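Inositol-1-monophosphatase (Thermotoga maritima, PDB 2P3N) catalyses the magnesium-dependent removal of phosphate from inositol monophosphates, fructose 1,6-bisphosphate and several other phosphate esters, working as a homotetramer. Local coordinates at residues 159-163 and 248-253; 197-203 and 226-231; 21-25 and 86-92; 116-120 and 179-183. All coordinates share one frame; numbering follows the deposited sequence.

Interaction 1: residues 159-163 and 248-253; sequences KFIER and EVVEEI
Helices 156-167 and 239-253 meet through segments 159-163 and 248-253, whose axes come within 9.8 Å and run at 129° to each other, with F160 and V249 nearest in the backbone. V249 fills the middle. Its CG1 presses on K159 at 3.4 Å from CB, a tight fit, while its CG2 approaches the F160 ring obliquely at 4.5 Å from CD2. The F156 ring and the side chain of V246 also pack on F160. Charged side chains border this patch. E252 reaches across as an extended chain, its CG opposite the backbone N (chi1 172°), and ends between two partners. Its OE2 forms a salt bridge with R163, 3.3 Å from NH2, but lies well out of the guanidinium plane, so charge rather than an aimed N-H holds the pair. Its OE1 rests on the aliphatic part of K159, 3.0 Å from CD, and is buried without a polar partner. The ammonium of K159 turns aside to E162 OE2, 3.1 Å from NZ, and also to E162 of the second subunit. This oblique helix-helix packing ties helix 156-167 to the C-terminal helix of the inositol monophosphatase fold, beside a subunit interface.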
# COMPACT_ATOMS: atom_id res chain seq x y z
N LYS A 159 2.47 -18.97 -30.41
CA LYS A 159 1.46 -19.68 -31.18
C LYS A 159 0.11 -19.64 -30.49
O LYS A 159 -0.90 -19.33 -31.11
CB LYS A 159 1.89 -21.14 -31.40
CG LYS A 159 2.91 -21.33 -32.50
CD LYS A 159 2.33 -20.95 -33.85
CE LYS A 159 3.40 -20.95 -34.93
NZ LYS A 159 4.42 -19.89 -34.70
N PHE A 160 0.11 -19.95 -29.20
CA PHE A 160 -1.11 -19.95 -28.41
C PHE A 160 -1.79 -18.59 -28.50
O PHE A 160 -3.01 -18.47 -28.34
CB PHE A 160 -0.79 -20.29 -26.96
CG PHE A 160 -2.00 -20.29 -26.06
CD1 PHE A 160 -2.38 -19.15 -25.37
CD2 PHE A 160 -2.75 -21.45 -25.88
CE1 PHE A 160 -3.49 -19.16 -24.52
CE2 PHE A 160 -3.86 -21.47 -25.03
CZ PHE A 160 -4.23 -20.32 -24.36
N ILE A 161 -1.00 -17.55 -28.75
CA ILE A 161 -1.55 -16.21 -28.92
C ILE A 161 -2.35 -16.25 -30.21
O ILE A 161 -3.56 -16.02 -30.21
CB ILE A 161 -0.45 -15.15 -29.08
CG1 ILE A 161 0.38 -15.04 -27.80
CG2 ILE A 161 -1.07 -13.81 -29.46
CD1 ILE A 161 -0.40 -14.59 -26.60
N GLU A 162 -1.65 -16.57 -31.30
CA GLU A 162 -2.24 -16.65 -32.65
C GLU A 162 -3.60 -17.32 -32.66
O GLU A 162 -4.55 -16.78 -33.24
CB GLU A 162 -1.30 -17.42 -33.58
CG GLU A 162 0.08 -16.80 -33.70
CD GLU A 162 0.94 -17.48 -34.76
OE1 GLU A 162 0.52 -17.50 -35.94
OE2 GLU A 162 2.04 -17.97 -34.41
N ARG A 163 -3.68 -18.48 -32.04
CA ARG A 163 -4.92 -19.24 -31.98
C ARG A 163 -5.98 -18.50 -31.17
O ARG A 163 -7.09 -18.26 -31.64
CB ARG A 163 -4.68 -20.59 -31.31
CG ARG A 163 -3.32 -21.21 -31.54
CD ARG A 163 -3.21 -21.92 -32.87
NE ARG A 163 -2.88 -21.00 -33.95
CZ ARG A 163 -2.58 -21.38 -35.18
NH1 ARG A 163 -2.28 -20.47 -36.10
NH2 ARG A 163 -2.57 -22.67 -35.50
N GLU A 248 -4.55 -27.86 -30.17
CA GLU A 248 -4.50 -27.41 -31.55
C GLU A 248 -3.08 -26.87 -31.78
O GLU A 248 -2.48 -27.10 -32.83
CB GLU A 248 -5.53 -26.30 -31.77
CG GLU A 248 -5.67 -25.84 -33.21
CD GLU A 248 -6.59 -24.63 -33.33
OE1 GLU A 248 -6.15 -23.50 -33.01
OE2 GLU A 248 -7.75 -24.81 -33.75
N VAL A 249 -2.57 -26.15 -30.78
CA VAL A 249 -1.23 -25.56 -30.83
C VAL A 249 -0.16 -26.61 -30.58
O VAL A 249 0.92 -26.58 -31.19
CB VAL A 249 -1.06 -24.46 -29.75
CG1 VAL A 249 0.31 -23.80 -29.88
CG2 VAL A 249 -2.16 -23.43 -29.88
N VAL A 250 -0.45 -27.52 -29.66
CA VAL A 250 0.49 -28.58 -29.30
C VAL A 250 0.78 -29.48 -30.50
O VAL A 250 1.93 -29.83 -30.75
CB VAL A 250 -0.05 -29.45 -28.14
CG1 VAL A 250 0.94 -30.56 -27.83
CG2 VAL A 250 -0.27 -28.59 -26.91
N GLU A 251 -0.27 -29.85 -31.22
CA GLU A 251 -0.09 -30.71 -32.37
C GLU A 251 0.70 -29.99 -33.46
O GLU A 251 1.63 -30.56 -34.03
CB GLU A 251 -1.44 -31.14 -32.93
CG GLU A 251 -1.34 -32.26 -33.95
CD GLU A 251 -2.64 -32.47 -34.70
OE1 GLU A 251 -3.04 -31.55 -35.45
OE2 GLU A 251 -3.26 -33.54 -34.54
N GLU A 252 0.33 -28.74 -33.73
CA GLU A 252 1.02 -27.95 -34.74
C GLU A 252 2.53 -27.92 -34.55
O GLU A 252 3.30 -28.08 -35.50
CB GLU A 252 0.50 -26.51 -34.74
CG GLU A 252 1.30 -25.58 -35.63
CD GLU A 252 0.98 -24.12 -35.40
OE1 GLU A 252 1.14 -23.65 -34.24
OE2 GLU A 252 0.56 -23.43 -36.36
N ILE A 253 2.96 -27.71 -33.30
CA ILE A 253 4.38 -27.66 -32.97
C ILE A 253 4.96 -29.07 -32.90
O ILE A 253 6.05 -29.33 -33.41
CB ILE A 253 4.60 -26.98 -31.60
CG1 ILE A 253 3.95 -25.59 -31.58
CG2 ILE A 253 6.09 -26.87 -31.30
CD1 ILE A 253 4.03 -24.89 -30.24

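Interaction 2: residues 197-203 and 226-231; sequences INPWDIA and AFSKNF
The start of helix 199-211, which carries D201, a probable ligand of the second magnesium, packs here on the loop leading into strand 230-234. I202 stands over one face of the F231 ring, its CB 4.2 Å from the centroid and only 10° off the normal, a CH-pi contact. CG1 of I202 sits between its own backbone N and carbonyl carbon (chi1 50°), which brings it to 3.3 Å from CE2 of F231. I197 approaches the same ring at its edge, near the plane, although the exact placement of its CD1 is doubtful. Farther along, P199 CB meets the carbonyl oxygen A226 O at 3.0 Å and slants against the F227 ring, while the methyl groups A203 CB and A226 CB touch at 4.4 Å. P199 and A203 also pack on I77 of strand 74-79. D201 points elsewhere, and its OD2 accepts N198 N through the anti lone pair at 3.2 Å. No hydrogen bond joins the two segments: apolar packing alone connects the helix start to the loop and strand. The D201 carboxylate lies close to that of the metal-site residue D79, where a cation would probably be needed to offset two nearby negative charges.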
# COMPACT_ATOMS: atom_id res chain seq x y z
N ILE A 197 6.17 -27.29 -16.28
CA ILE A 197 6.38 -26.58 -15.03
C ILE A 197 6.55 -27.59 -13.88
O ILE A 197 6.07 -28.72 -13.97
CB ILE A 197 5.19 -25.65 -14.71
CG1 ILE A 197 3.96 -26.47 -14.30
CG2 ILE A 197 4.85 -24.82 -15.94
CD1 ILE A 197 3.47 -27.42 -15.34
N ASN A 198 7.23 -27.19 -12.81
CA ASN A 198 7.40 -28.10 -11.68
C ASN A 198 6.28 -27.88 -10.68
O ASN A 198 5.57 -26.89 -10.74
CB ASN A 198 8.75 -27.88 -11.01
CG ASN A 198 9.90 -27.97 -11.99
OD1 ASN A 198 10.26 -26.98 -12.63
ND2 ASN A 198 10.47 -29.16 -12.13
N PRO A 199 6.11 -28.82 -9.74
CA PRO A 199 5.04 -28.66 -8.75
C PRO A 199 5.10 -27.43 -7.86
O PRO A 199 4.09 -27.06 -7.27
CB PRO A 199 5.08 -29.97 -7.96
CG PRO A 199 6.49 -30.40 -8.10
CD PRO A 199 6.79 -30.10 -9.55
N TRP A 200 6.26 -26.79 -7.75
CA TRP A 200 6.34 -25.60 -6.88
C TRP A 200 5.75 -24.37 -7.53
O TRP A 200 5.49 -23.37 -6.86
CB TRP A 200 7.79 -25.32 -6.44
CG TRP A 200 8.81 -25.32 -7.52
CD1 TRP A 200 9.07 -24.33 -8.42
CD2 TRP A 200 9.75 -26.36 -7.79
NE1 TRP A 200 10.12 -24.68 -9.23
CE2 TRP A 200 10.56 -25.93 -8.86
CE3 TRP A 200 9.99 -27.62 -7.22
CZ2 TRP A 200 11.59 -26.70 -9.38
CZ3 TRP A 200 11.02 -28.39 -7.73
CH2 TRP A 200 11.81 -27.93 -8.81
N ASP A 201 5.53 -24.46 -8.85
CA ASP A 201 4.94 -23.39 -9.64
C ASP A 201 3.42 -23.49 -9.62
O ASP A 201 2.74 -22.48 -9.78
CB ASP A 201 5.41 -23.47 -11.10
CG ASP A 201 6.90 -23.24 -11.26
OD1 ASP A 201 7.39 -22.15 -10.89
OD2 ASP A 201 7.58 -24.16 -11.78
N ILE A 202 2.89 -24.69 -9.41
CA ILE A 202 1.44 -24.87 -9.44
C ILE A 202 0.72 -25.53 -8.26
O ILE A 202 -0.51 -25.56 -8.24
CB ILE A 202 1.02 -25.62 -10.73
CG1 ILE A 202 1.87 -26.88 -10.93
CG2 ILE A 202 1.18 -24.72 -11.93
CD1 ILE A 202 1.56 -28.01 -9.96
N ALA A 203 1.45 -26.04 -7.28
CA ALA A 203 0.82 -26.71 -6.13
C ALA A 203 -0.12 -25.81 -5.33
O ALA A 203 -1.17 -26.26 -4.86
CB ALA A 203 1.89 -27.29 -5.20
N ALA A 226 -0.82 -32.00 -8.33
CA ALA A 226 0.46 -31.30 -8.14
C ALA A 226 1.61 -31.82 -9.00
O ALA A 226 2.62 -31.12 -9.19
CB ALA A 226 0.86 -31.36 -6.65
N PHE A 227 1.46 -33.02 -9.55
CA PHE A 227 2.52 -33.63 -10.33
C PHE A 227 2.23 -33.84 -11.82
O PHE A 227 2.76 -34.77 -12.44
CB PHE A 227 2.92 -34.94 -9.65
CG PHE A 227 3.22 -34.77 -8.18
CD1 PHE A 227 4.44 -34.23 -7.76
CD2 PHE A 227 2.25 -35.05 -7.22
CE1 PHE A 227 4.68 -33.97 -6.41
CE2 PHE A 227 2.49 -34.78 -5.86
CZ PHE A 227 3.70 -34.24 -5.46
N SER A 228 1.41 -32.97 -12.39
CA SER A 228 1.07 -33.04 -13.80
C SER A 228 2.04 -32.13 -14.55
O SER A 228 2.54 -31.16 -13.98
CB SER A 228 -0.37 -32.57 -14.01
OG SER A 228 -1.23 -33.21 -13.08
N LYS A 229 2.31 -32.43 -15.81
CA LYS A 229 3.24 -31.63 -16.60
C LYS A 229 2.62 -30.42 -17.30
O LYS A 229 3.28 -29.38 -17.46
CB LYS A 229 3.96 -32.52 -17.62
CG LYS A 229 3.05 -33.48 -18.39
CD LYS A 229 3.83 -34.33 -19.39
CE LYS A 229 2.92 -35.32 -20.09
NZ LYS A 229 3.65 -36.10 -21.12
N ASN A 230 1.37 -30.55 -17.74
CA ASN A 230 0.68 -29.47 -18.42
C ASN A 230 -0.46 -29.02 -17.51
O ASN A 230 -1.07 -29.84 -16.83
CB ASN A 230 0.08 -29.94 -19.74
CG ASN A 230 0.82 -31.12 -20.33
OD1 ASN A 230 2.04 -31.07 -20.52
ND2 ASN A 230 0.08 -32.19 -20.64
N PHE A 231 -0.76 -27.72 -17.53
CA PHE A 231 -1.81 -27.19 -16.68
C PHE A 231 -2.76 -26.20 -17.32
O PHE A 231 -2.35 -25.27 -18.01
CB PHE A 231 -1.20 -26.56 -15.43
CG PHE A 231 -0.87 -27.55 -14.36
CD1 PHE A 231 -1.85 -28.02 -13.51
CD2 PHE A 231 0.42 -28.04 -14.22
CE1 PHE A 231 -1.57 -28.95 -12.54
CE2 PHE A 231 0.71 -28.98 -13.26
CZ PHE A 231 -0.29 -29.44 -12.41

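Interaction 3: residues 21-25 and 86-92; sequences HWGRV and NFVHGLP
The indole of W22 meets segment 86-92 largely by its edge: L91 O and P92 N lie near the ring plane, whereas G90 O and F87 O approach obliquely. The motif is a type II beta turn from H21 to R24 docked on the C-terminal end of helix 84-89. This helix comes just after I81, a ligand of the bound magnesium; its first residue, T84, probably binds substrate together with D82 and G83. The F87 ring is met at a slant by W22 CA, H21 C and V25 CG1, and its plane is 31° from that of the W22 five-membered ring, neither a stack nor an edge-to-face pair. F94 meets both aromatic rings, edge-to-face in the case of F87. G90, with positive phi, leads the chain out of the helix. Two bonds hold the turn there. G23 N gives its hydrogen to F87 O at 2.8 Å, from nearly along the C=O axis, and W22 NE1 donates to L91 O at 2.9 Å. The second is less ideal, since the donor stands above the carbonyl plane, 72° out of it. W22 CG lies opposite the backbone N (chi1 -175°), which carries the indole along the outgoing chain until CZ2 reaches P92, 3.7 Å from CB. G23 and G90 approach closely, with CA atoms 3.7 Å apart. R188 of the second subunit packs on W22 and P92. Just after the turn, V25 CG1 presses on V88 CG2 at 3.3 Å, tighter than ordinary van der Waals contact.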
# COMPACT_ATOMS: atom_id res chain seq x y z
N HIS A 21 15.56 -6.15 -1.97
CA HIS A 21 16.34 -6.39 -3.18
C HIS A 21 15.61 -6.30 -4.51
O HIS A 21 16.23 -6.47 -5.57
CB HIS A 21 16.99 -7.76 -3.04
CG HIS A 21 17.77 -7.92 -1.77
ND1 HIS A 21 19.03 -7.38 -1.60
CD2 HIS A 21 17.45 -8.50 -0.59
CE1 HIS A 21 19.44 -7.62 -0.37
NE2 HIS A 21 18.50 -8.29 0.26
N TRP A 22 14.32 -6.05 -4.48
CA TRP A 22 13.53 -5.98 -5.69
C TRP A 22 14.17 -5.05 -6.72
O TRP A 22 14.51 -3.91 -6.41
CB TRP A 22 12.11 -5.54 -5.33
CG TRP A 22 11.15 -5.52 -6.46
CD1 TRP A 22 11.09 -6.39 -7.52
CD2 TRP A 22 10.08 -4.59 -6.64
NE1 TRP A 22 10.05 -6.05 -8.35
CE2 TRP A 22 9.41 -4.95 -7.83
CE3 TRP A 22 9.63 -3.49 -5.92
CZ2 TRP A 22 8.30 -4.25 -8.31
CZ3 TRP A 22 8.53 -2.79 -6.39
CH2 TRP A 22 7.88 -3.17 -7.58
N GLY A 23 14.35 -5.56 -7.94
CA GLY A 23 14.95 -4.80 -9.02
C GLY A 23 16.38 -4.37 -8.74
O GLY A 23 16.99 -3.68 -9.55
N ARG A 24 16.93 -4.79 -7.61
CA ARG A 24 18.28 -4.40 -7.23
C ARG A 24 19.25 -5.54 -6.98
O ARG A 24 20.13 -5.42 -6.14
CB ARG A 24 18.24 -3.51 -5.99
CG ARG A 24 17.54 -2.17 -6.17
CD ARG A 24 17.09 -1.56 -4.83
NE ARG A 24 15.79 -2.06 -4.38
CZ ARG A 24 15.13 -1.60 -3.32
NH1 ARG A 24 13.96 -2.13 -3.00
NH2 ARG A 24 15.63 -0.62 -2.58
N VAL A 25 19.09 -6.66 -7.68
CA VAL A 25 20.04 -7.77 -7.51
C VAL A 25 21.02 -7.72 -8.68
O VAL A 25 20.65 -7.93 -9.84
CB VAL A 25 19.34 -9.16 -7.46
CG1 VAL A 25 18.47 -9.36 -8.68
CG2 VAL A 25 20.38 -10.25 -7.39
N ASN A 86 11.20 -11.14 -13.42
CA ASN A 86 10.48 -9.92 -13.08
C ASN A 86 11.16 -9.29 -11.88
O ASN A 86 11.51 -8.11 -11.89
CB ASN A 86 9.04 -10.26 -12.72
CG ASN A 86 8.14 -10.34 -13.91
OD1 ASN A 86 6.97 -10.70 -13.79
ND2 ASN A 86 8.67 -10.01 -15.08
N PHE A 87 11.33 -10.11 -10.84
CA PHE A 87 11.96 -9.71 -9.60
C PHE A 87 13.27 -8.95 -9.85
O PHE A 87 13.54 -7.92 -9.22
CB PHE A 87 12.24 -10.94 -8.73
CG PHE A 87 12.94 -10.63 -7.45
CD1 PHE A 87 12.26 -10.02 -6.40
CD2 PHE A 87 14.31 -10.84 -7.32
CE1 PHE A 87 12.92 -9.63 -5.25
CE2 PHE A 87 14.99 -10.45 -6.18
CZ PHE A 87 14.30 -9.84 -5.14
N VAL A 88 14.07 -9.47 -10.77
CA VAL A 88 15.35 -8.87 -11.12
C VAL A 88 15.22 -7.55 -11.88
O VAL A 88 15.96 -6.61 -11.62
CB VAL A 88 16.21 -9.86 -11.97
CG1 VAL A 88 17.35 -9.13 -12.66
CG2 VAL A 88 16.76 -10.95 -11.07
N HIS A 89 14.27 -7.47 -12.80
CA HIS A 89 14.12 -6.25 -13.58
C HIS A 89 13.34 -5.17 -12.87
O HIS A 89 13.36 -4.01 -13.29
CB HIS A 89 13.49 -6.57 -14.94
CG HIS A 89 14.45 -7.22 -15.89
ND1 HIS A 89 14.76 -6.68 -17.12
CD2 HIS A 89 15.18 -8.35 -15.78
CE1 HIS A 89 15.64 -7.45 -17.72
NE2 HIS A 89 15.92 -8.47 -16.93
N GLY A 90 12.65 -5.54 -11.80
CA GLY A 90 11.90 -4.56 -11.05
C GLY A 90 10.41 -4.56 -11.30
O GLY A 90 9.73 -3.63 -10.87
N LEU A 91 9.91 -5.57 -12.00
CA LEU A 91 8.47 -5.66 -12.24
C LEU A 91 7.81 -6.24 -11.00
O LEU A 91 8.34 -7.17 -10.38
CB LEU A 91 8.17 -6.54 -13.44
CG LEU A 91 8.44 -5.85 -14.77
CD1 LEU A 91 8.40 -6.87 -15.90
CD2 LEU A 91 7.43 -4.74 -14.97
N PRO A 92 6.64 -5.71 -10.63
CA PRO A 92 5.91 -6.17 -9.44
C PRO A 92 5.28 -7.57 -9.48
O PRO A 92 4.88 -8.09 -8.44
CB PRO A 92 4.86 -5.08 -9.24
CG PRO A 92 4.64 -4.55 -10.64
CD PRO A 92 6.03 -4.49 -11.19

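Interaction 4: residues 116-120 and 179-183; sequences LNETL and LNAAY
Y183 and E118 make the one hydrogen bond between segments 116-120 and 179-183. The phenol OH of Y183 donates at 2.6 Å to E118 OE2, which accepts with its syn lone pair. OE2 lies in the plane of the phenol ring at its edge, while the carboxylate is turned 68° from that plane and the two side chains cross at about a right angle. E118 reaches this position as an extended chain with CG opposite its carbonyl carbon (chi1 -60°). Apolar groups surround the bond. L116 CD1 rests 3.4 Å from Y183 OH, and the same methyl also meets L179 CD2 at 4.1 Å. L179 CD1 turns to L120, 3.9 Å from CD1, and L179 CG lies over one face of the Y183 ring toward its rim. L120 then follows the helix with its other branch, setting CD2 at 3.8 Å from A182 CB and near the edge of the Y183 ring. Farther out, E118 OE1 forms a salt bridge with R188, and F130 of the neighbouring strand packs on E118 and L120. N117 and E118 form a G1 beta bulge opposite A113 where the strand begins. Across the interface, L116 meets its counterpart in the second subunit, and Y183 packs on L91 of that subunit. The buried carboxylate is thus held at both oxygens, by a phenol and a guanidinium; the arginine would tend to keep it ionised, and the short phenol bond fixes the rotation of the group within an apolar setting.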
# COMPACT_ATOMS: atom_id res chain seq x y z
N LEU A 116 2.80 -6.13 -4.52
CA LEU A 116 1.41 -5.81 -4.76
C LEU A 116 0.58 -5.86 -3.50
O LEU A 116 -0.54 -5.37 -3.48
CB LEU A 116 0.82 -6.77 -5.79
CG LEU A 116 1.44 -6.90 -7.18
CD1 LEU A 116 0.62 -7.88 -8.01
CD2 LEU A 116 1.48 -5.54 -7.87
N ASN A 117 1.13 -6.47 -2.45
CA ASN A 117 0.42 -6.65 -1.19
C ASN A 117 -0.83 -7.49 -1.42
O ASN A 117 -1.91 -7.21 -0.90
CB ASN A 117 0.05 -5.30 -0.57
CG ASN A 117 1.18 -4.72 0.22
OD1 ASN A 117 1.57 -5.27 1.25
ND2 ASN A 117 1.74 -3.62 -0.25
N GLU A 118 -0.67 -8.54 -2.21
CA GLU A 118 -1.77 -9.44 -2.50
C GLU A 118 -1.43 -10.80 -1.94
O GLU A 118 -0.38 -11.37 -2.26
CB GLU A 118 -1.97 -9.55 -4.00
CG GLU A 118 -2.29 -8.23 -4.65
CD GLU A 118 -2.57 -8.37 -6.12
OE1 GLU A 118 -3.28 -7.48 -6.66
OE2 GLU A 118 -2.09 -9.35 -6.74
N THR A 119 -2.31 -11.32 -1.09
CA THR A 119 -2.10 -12.63 -0.51
C THR A 119 -3.33 -13.47 -0.80
O THR A 119 -4.39 -13.29 -0.21
CB THR A 119 -1.88 -12.56 1.03
OG1 THR A 119 -0.90 -11.56 1.35
CG2 THR A 119 -1.34 -13.92 1.53
N LEU A 120 -3.16 -14.40 -1.73
CA LEU A 120 -4.22 -15.30 -2.13
C LEU A 120 -3.93 -16.65 -1.49
O LEU A 120 -2.80 -17.13 -1.53
CB LEU A 120 -4.24 -15.40 -3.66
CG LEU A 120 -4.41 -14.02 -4.29
CD1 LEU A 120 -3.05 -13.45 -4.60
CD2 LEU A 120 -5.24 -14.10 -5.56
N LEU A 179 1.07 -16.70 -9.22
CA LEU A 179 0.17 -15.56 -9.18
C LEU A 179 -0.87 -15.58 -10.30
O LEU A 179 -1.99 -15.10 -10.10
CB LEU A 179 0.98 -14.26 -9.23
CG LEU A 179 0.22 -12.96 -8.94
CD1 LEU A 179 -0.49 -13.05 -7.58
CD2 LEU A 179 1.21 -11.81 -8.95
N ASN A 180 -0.53 -16.13 -11.45
CA ASN A 180 -1.47 -16.18 -12.57
C ASN A 180 -2.55 -17.21 -12.34
O ASN A 180 -3.68 -17.03 -12.78
CB ASN A 180 -0.76 -16.47 -13.88
CG ASN A 180 -0.06 -15.26 -14.46
OD1 ASN A 180 0.63 -15.34 -15.47
ND2 ASN A 180 -0.24 -14.11 -13.81
N ALA A 181 -2.20 -18.30 -11.68
CA ALA A 181 -3.16 -19.36 -11.40
C ALA A 181 -4.14 -18.83 -10.37
O ALA A 181 -5.35 -19.04 -10.49
CB ALA A 181 -2.45 -20.58 -10.86
N ALA A 182 -3.60 -18.15 -9.36
CA ALA A 182 -4.39 -17.57 -8.27
C ALA A 182 -5.32 -16.47 -8.76
O ALA A 182 -6.40 -16.26 -8.20
CB ALA A 182 -3.47 -17.02 -7.20
N TYR A 183 -4.91 -15.77 -9.81
CA TYR A 183 -5.73 -14.71 -10.35
C TYR A 183 -7.02 -15.26 -10.94
O TYR A 183 -8.04 -14.58 -10.94
CB TYR A 183 -4.96 -13.93 -11.41
CG TYR A 183 -4.19 -12.74 -10.86
CD1 TYR A 183 -4.09 -12.53 -9.47
CD2 TYR A 183 -3.56 -11.84 -11.71
CE1 TYR A 183 -3.37 -11.44 -8.95
CE2 TYR A 183 -2.84 -10.76 -11.20
CZ TYR A 183 -2.74 -10.56 -9.82
OH TYR A 183 -2.01 -9.51 -9.33

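From the N terminus, interaction 3 closes first, bringing the turn after helix 2-21 onto helix 84-89 beside the metal site; its loop ends before any other begins. Interaction 4 follows, joining strand 118-123 of the seven-stranded sheet to helix 177-185. It touches interaction 3 where P92 CB packs on L116 CD2 at 3.7 Å. Interaction 1 opens at 159-163, before interaction 4 has closed, so the two cross; it ends in the C-terminal helix. Within its span lies the shorter loop of interaction 2, linking helix 199-211 to the strand that precedes that last helix. Interactions 1, 3 and 4 also reach the second subunit, tying the fold to the tetramer.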